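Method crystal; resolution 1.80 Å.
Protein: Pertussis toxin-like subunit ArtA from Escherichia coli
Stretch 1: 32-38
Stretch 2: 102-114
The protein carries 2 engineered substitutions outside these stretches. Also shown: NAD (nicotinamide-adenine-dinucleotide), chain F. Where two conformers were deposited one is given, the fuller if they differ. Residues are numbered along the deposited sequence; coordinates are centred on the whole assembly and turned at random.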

# COMPACT_ATOMS: atom_id res chain seq x y z
N LEU A 32 6.59 -7.07 10.54
CA LEU A 32 6.37 -5.76 9.94
C LEU A 32 7.66 -5.15 9.38
O LEU A 32 7.64 -4.55 8.31
CB LEU A 32 5.74 -4.79 10.97
CG LEU A 32 5.31 -3.40 10.47
CD1 LEU A 32 4.22 -3.51 9.42
CD2 LEU A 32 4.83 -2.54 11.62
N GLN A 33 8.78 -5.31 10.08
CA GLN A 33 10.02 -4.73 9.58
C GLN A 33 10.43 -5.35 8.25
O GLN A 33 10.93 -4.66 7.36
CB GLN A 33 11.14 -4.88 10.60
CG GLN A 33 12.30 -3.93 10.30
CD GLN A 33 13.14 -3.61 11.52
OE1 GLN A 33 14.20 -2.99 11.41
NE2 GLN A 33 12.67 -4.03 12.68
N GLN A 34 10.25 -6.66 8.14
CA GLN A 34 10.46 -7.40 6.90
C GLN A 34 9.62 -6.83 5.77
O GLN A 34 10.09 -6.59 4.66
CB GLN A 34 10.09 -8.87 7.12
CG GLN A 34 10.97 -9.88 6.47
CD GLN A 34 10.85 -11.22 7.16
OE1 GLN A 34 9.98 -12.02 6.84
NE2 GLN A 34 11.71 -11.46 8.15
N HIS A 35 8.34 -6.61 6.04
CA HIS A 35 7.46 -6.04 5.04
C HIS A 35 7.91 -4.64 4.60
O HIS A 35 8.00 -4.35 3.41
CB HIS A 35 6.03 -5.98 5.56
CG HIS A 35 5.11 -5.22 4.67
ND1 HIS A 35 4.56 -5.77 3.53
CD2 HIS A 35 4.68 -3.94 4.72
CE1 HIS A 35 3.82 -4.85 2.93
NE2 HIS A 35 3.86 -3.74 3.64
N LEU A 36 8.20 -3.79 5.58
CA LEU A 36 8.53 -2.40 5.30
C LEU A 36 9.83 -2.28 4.49
O LEU A 36 9.99 -1.33 3.71
CB LEU A 36 8.63 -1.60 6.60
CG LEU A 36 7.35 -1.43 7.42
CD1 LEU A 36 7.65 -0.71 8.71
CD2 LEU A 36 6.30 -0.66 6.63
N ARG A 37 10.74 -3.24 4.66
CA ARG A 37 11.97 -3.27 3.86
C ARG A 37 11.73 -3.77 2.44
O ARG A 37 12.52 -3.48 1.54
CB ARG A 37 13.01 -4.18 4.50
CG ARG A 37 13.46 -3.80 5.88
CD ARG A 37 14.47 -4.83 6.35
NE ARG A 37 14.89 -4.64 7.74
CZ ARG A 37 14.81 -5.59 8.66
NH1 ARG A 37 14.32 -6.79 8.34
NH2 ARG A 37 15.21 -5.36 9.91
N GLY A 38 10.67 -4.54 2.25
CA GLY A 38 10.40 -5.15 0.97
C GLY A 38 10.83 -6.60 0.91
O GLY A 38 10.61 -7.29 -0.09
N GLY A 102 11.99 -4.10 22.05
CA GLY A 102 13.42 -4.28 21.88
C GLY A 102 13.88 -4.41 20.44
O GLY A 102 15.06 -4.63 20.17
N ILE A 103 12.94 -4.29 19.51
CA ILE A 103 13.30 -4.33 18.10
C ILE A 103 13.94 -2.98 17.72
O ILE A 103 13.47 -1.91 18.13
CB ILE A 103 12.06 -4.63 17.22
CG1 ILE A 103 11.44 -5.97 17.61
CG2 ILE A 103 12.43 -4.60 15.75
CD1 ILE A 103 12.39 -7.13 17.47
N THR A 104 15.01 -3.03 16.93
CA THR A 104 15.72 -1.81 16.57
C THR A 104 15.45 -1.40 15.13
O THR A 104 15.61 -2.20 14.21
CB THR A 104 17.24 -1.95 16.75
OG1 THR A 104 17.67 -3.20 16.20
CG2 THR A 104 17.62 -1.87 18.22
N PHE A 105 15.02 -0.16 14.96
CA PHE A 105 14.91 0.41 13.63
C PHE A 105 16.10 1.33 13.41
O PHE A 105 16.39 2.18 14.24
CB PHE A 105 13.58 1.15 13.48
CG PHE A 105 12.38 0.26 13.58
CD1 PHE A 105 11.81 -0.30 12.45
CD2 PHE A 105 11.83 -0.05 14.82
CE1 PHE A 105 10.71 -1.14 12.55
CE2 PHE A 105 10.74 -0.88 14.93
CZ PHE A 105 10.18 -1.43 13.79
N SER A 106 16.79 1.14 12.29
CA SER A 106 17.99 1.92 12.00
C SER A 106 17.66 3.38 11.74
O SER A 106 16.50 3.73 11.48
CB SER A 106 18.71 1.34 10.81
OG SER A 106 17.97 1.60 9.63
N GLY A 107 18.68 4.23 11.76
CA GLY A 107 18.50 5.63 11.42
C GLY A 107 17.91 5.76 10.03
O GLY A 107 17.08 6.64 9.78
N PHE A 108 18.33 4.87 9.13
CA PHE A 108 17.87 4.93 7.75
C PHE A 108 16.39 4.57 7.64
O PHE A 108 15.64 5.19 6.89
CB PHE A 108 18.70 4.02 6.85
CG PHE A 108 18.24 4.02 5.42
CD1 PHE A 108 17.51 2.96 4.91
CD2 PHE A 108 18.50 5.11 4.59
CE1 PHE A 108 17.07 2.95 3.60
CE2 PHE A 108 18.07 5.11 3.27
CZ PHE A 108 17.35 4.03 2.77
N GLU A 109 15.99 3.52 8.35
CA GLU A 109 14.58 3.12 8.36
C GLU A 109 13.68 4.24 8.88
O GLU A 109 12.61 4.49 8.31
CB GLU A 109 14.41 1.86 9.21
CG GLU A 109 15.00 0.62 8.55
CD GLU A 109 14.89 -0.62 9.41
OE1 GLU A 109 15.34 -0.58 10.57
OE2 GLU A 109 14.37 -1.65 8.92
N ARG A 110 14.12 4.92 9.93
CA ARG A 110 13.29 5.96 10.52
C ARG A 110 13.17 7.16 9.60
O ARG A 110 12.13 7.81 9.56
CB ARG A 110 13.82 6.37 11.90
CG ARG A 110 13.85 5.19 12.88
CD ARG A 110 13.71 5.62 14.33
NE ARG A 110 13.66 4.46 15.22
CZ ARG A 110 12.55 4.03 15.81
NH1 ARG A 110 12.59 2.97 16.61
NH2 ARG A 110 11.40 4.66 15.61
N ILE A 111 14.24 7.45 8.86
CA ILE A 111 14.17 8.50 7.84
C ILE A 111 13.14 8.15 6.75
O ILE A 111 12.38 9.00 6.30
CB ILE A 111 15.55 8.77 7.22
CG1 ILE A 111 16.34 9.71 8.13
CG2 ILE A 111 15.44 9.40 5.84
CD1 ILE A 111 17.77 9.88 7.73
N MET A 112 13.11 6.89 6.35
CA MET A 112 12.17 6.43 5.33
C MET A 112 10.71 6.51 5.80
O MET A 112 9.80 6.63 4.97
CB MET A 112 12.52 5.00 4.90
CG MET A 112 13.82 4.89 4.07
SD MET A 112 13.66 5.70 2.45
CE MET A 112 12.51 4.57 1.64
N MET A 113 10.49 6.44 7.12
CA MET A 113 9.13 6.44 7.70
C MET A 113 8.71 7.81 8.21
O MET A 113 7.64 7.98 8.78
CB MET A 113 9.03 5.45 8.86
CG MET A 113 9.38 4.01 8.55
SD MET A 113 8.99 2.92 9.94
CE MET A 113 10.02 3.57 11.25
N ARG A 114 9.59 8.78 7.98
CA ARG A 114 9.48 10.10 8.60
C ARG A 114 8.18 10.85 8.33
O ARG A 114 7.69 11.56 9.21
CB ARG A 114 10.65 10.97 8.13
CG ARG A 114 11.35 11.74 9.22
CD ARG A 114 12.38 12.66 8.59
NE ARG A 114 11.75 13.46 7.55
CZ ARG A 114 11.46 14.75 7.68
NH1 ARG A 114 11.77 15.40 8.79
NH2 ARG A 114 10.87 15.39 6.68
PA NAD F . 3.82 -6.17 -3.63
O1A NAD F . 2.58 -6.09 -2.80
O2A NAD F . 4.61 -7.43 -3.64
O5B NAD F . 3.39 -5.76 -5.15
C5B NAD F . 4.28 -5.81 -6.28
C4B NAD F . 3.56 -6.56 -7.41
O4B NAD F . 3.39 -7.97 -7.05
C3B NAD F . 2.16 -6.05 -7.54
O3B NAD F . 2.20 -4.80 -8.30
C2B NAD F . 1.57 -7.17 -8.36
O2B NAD F . 2.22 -7.17 -9.62
C1B NAD F . 2.09 -8.38 -7.58
N9A NAD F . 1.35 -8.83 -6.35
C8A NAD F . 1.21 -8.33 -5.12
N7A NAD F . 0.46 -9.17 -4.41
C5A NAD F . 0.15 -10.22 -5.18
C6A NAD F . -0.57 -11.33 -4.96
N6A NAD F . -1.09 -11.47 -3.74
N1A NAD F . -0.77 -12.26 -5.91
C2A NAD F . -0.19 -12.06 -7.16
N3A NAD F . 0.55 -10.89 -7.38
C4A NAD F . 0.71 -10.00 -6.38
O3 NAD F . 4.80 -5.01 -3.22
PN NAD F . 4.32 -3.47 -3.01
O1N NAD F . 2.96 -3.41 -2.41
O2N NAD F . 4.64 -2.70 -4.23
O5D NAD F . 5.34 -3.07 -1.85
C5D NAD F . 6.76 -3.22 -2.00
C4D NAD F . 7.47 -2.20 -1.10
O4D NAD F . 6.86 -0.91 -1.43
C3D NAD F . 7.18 -2.46 0.39
O3D NAD F . 8.25 -1.96 1.21
C2D NAD F . 5.97 -1.57 0.57
O2D NAD F . 5.75 -1.26 1.97
C1D NAD F . 6.36 -0.32 -0.22
N1N NAD F . 5.13 0.51 -0.47
C2N NAD F . 4.31 0.27 -1.61
C3N NAD F . 3.15 0.99 -1.85
C7N NAD F . 2.35 0.74 -2.99
O7N NAD F . 1.41 1.66 -3.31
N7N NAD F . 2.60 -0.35 -3.72
C4N NAD F . 2.78 1.98 -0.95
C5N NAD F . 3.58 2.24 0.17
C6N NAD F . 4.73 1.52 0.43

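Residues 32-37 form a helix that lies against the second stretch, where an extended segment, 103-105, leads into a helix beginning at Gly-107. Gln-33 is nearest Phe-105 and Arg-37 is nearest Glu-109, each pair with CA atoms 8.2 Å apart, a spacing that side chains must bridge, from residue to residue or to the main chain of Thr-104.

Glu-109 holds the center. Its chi1 m and chi2 t place the carboxylate, and chi3 at -54° turns it so that Glu-109 OE1 accepts from Ser-106 N at 2.8 Å. Ser-106, with chi1 p, returns the favor as N-cap: its OG accepts from Glu-109 N at 3.0 Å. Glu-109 OE2 forms a salt bridge with Arg-37 and accepts a hydrogen bond from Arg-37 NE at 3.3 Å. Arg-37 starts sideways, but an m, t, t chain carries its guanidinium across.

Gln-33 points toward the second stretch and is nearly extended, with chi1 and chi2 both t, so its amide reaches a pocket between Ile-103, Phe-105 and Glu-109. The amide is probably turned over in the model, so its individual polar contacts remain open; its end lies over one face of the Phe-105 ring.

Farther along, Leu-36 (m, t) meets Met-113 (m, t, m) in an apolar contact, CD1 of Leu-36 lying 4.1 Å from SD of Met-113.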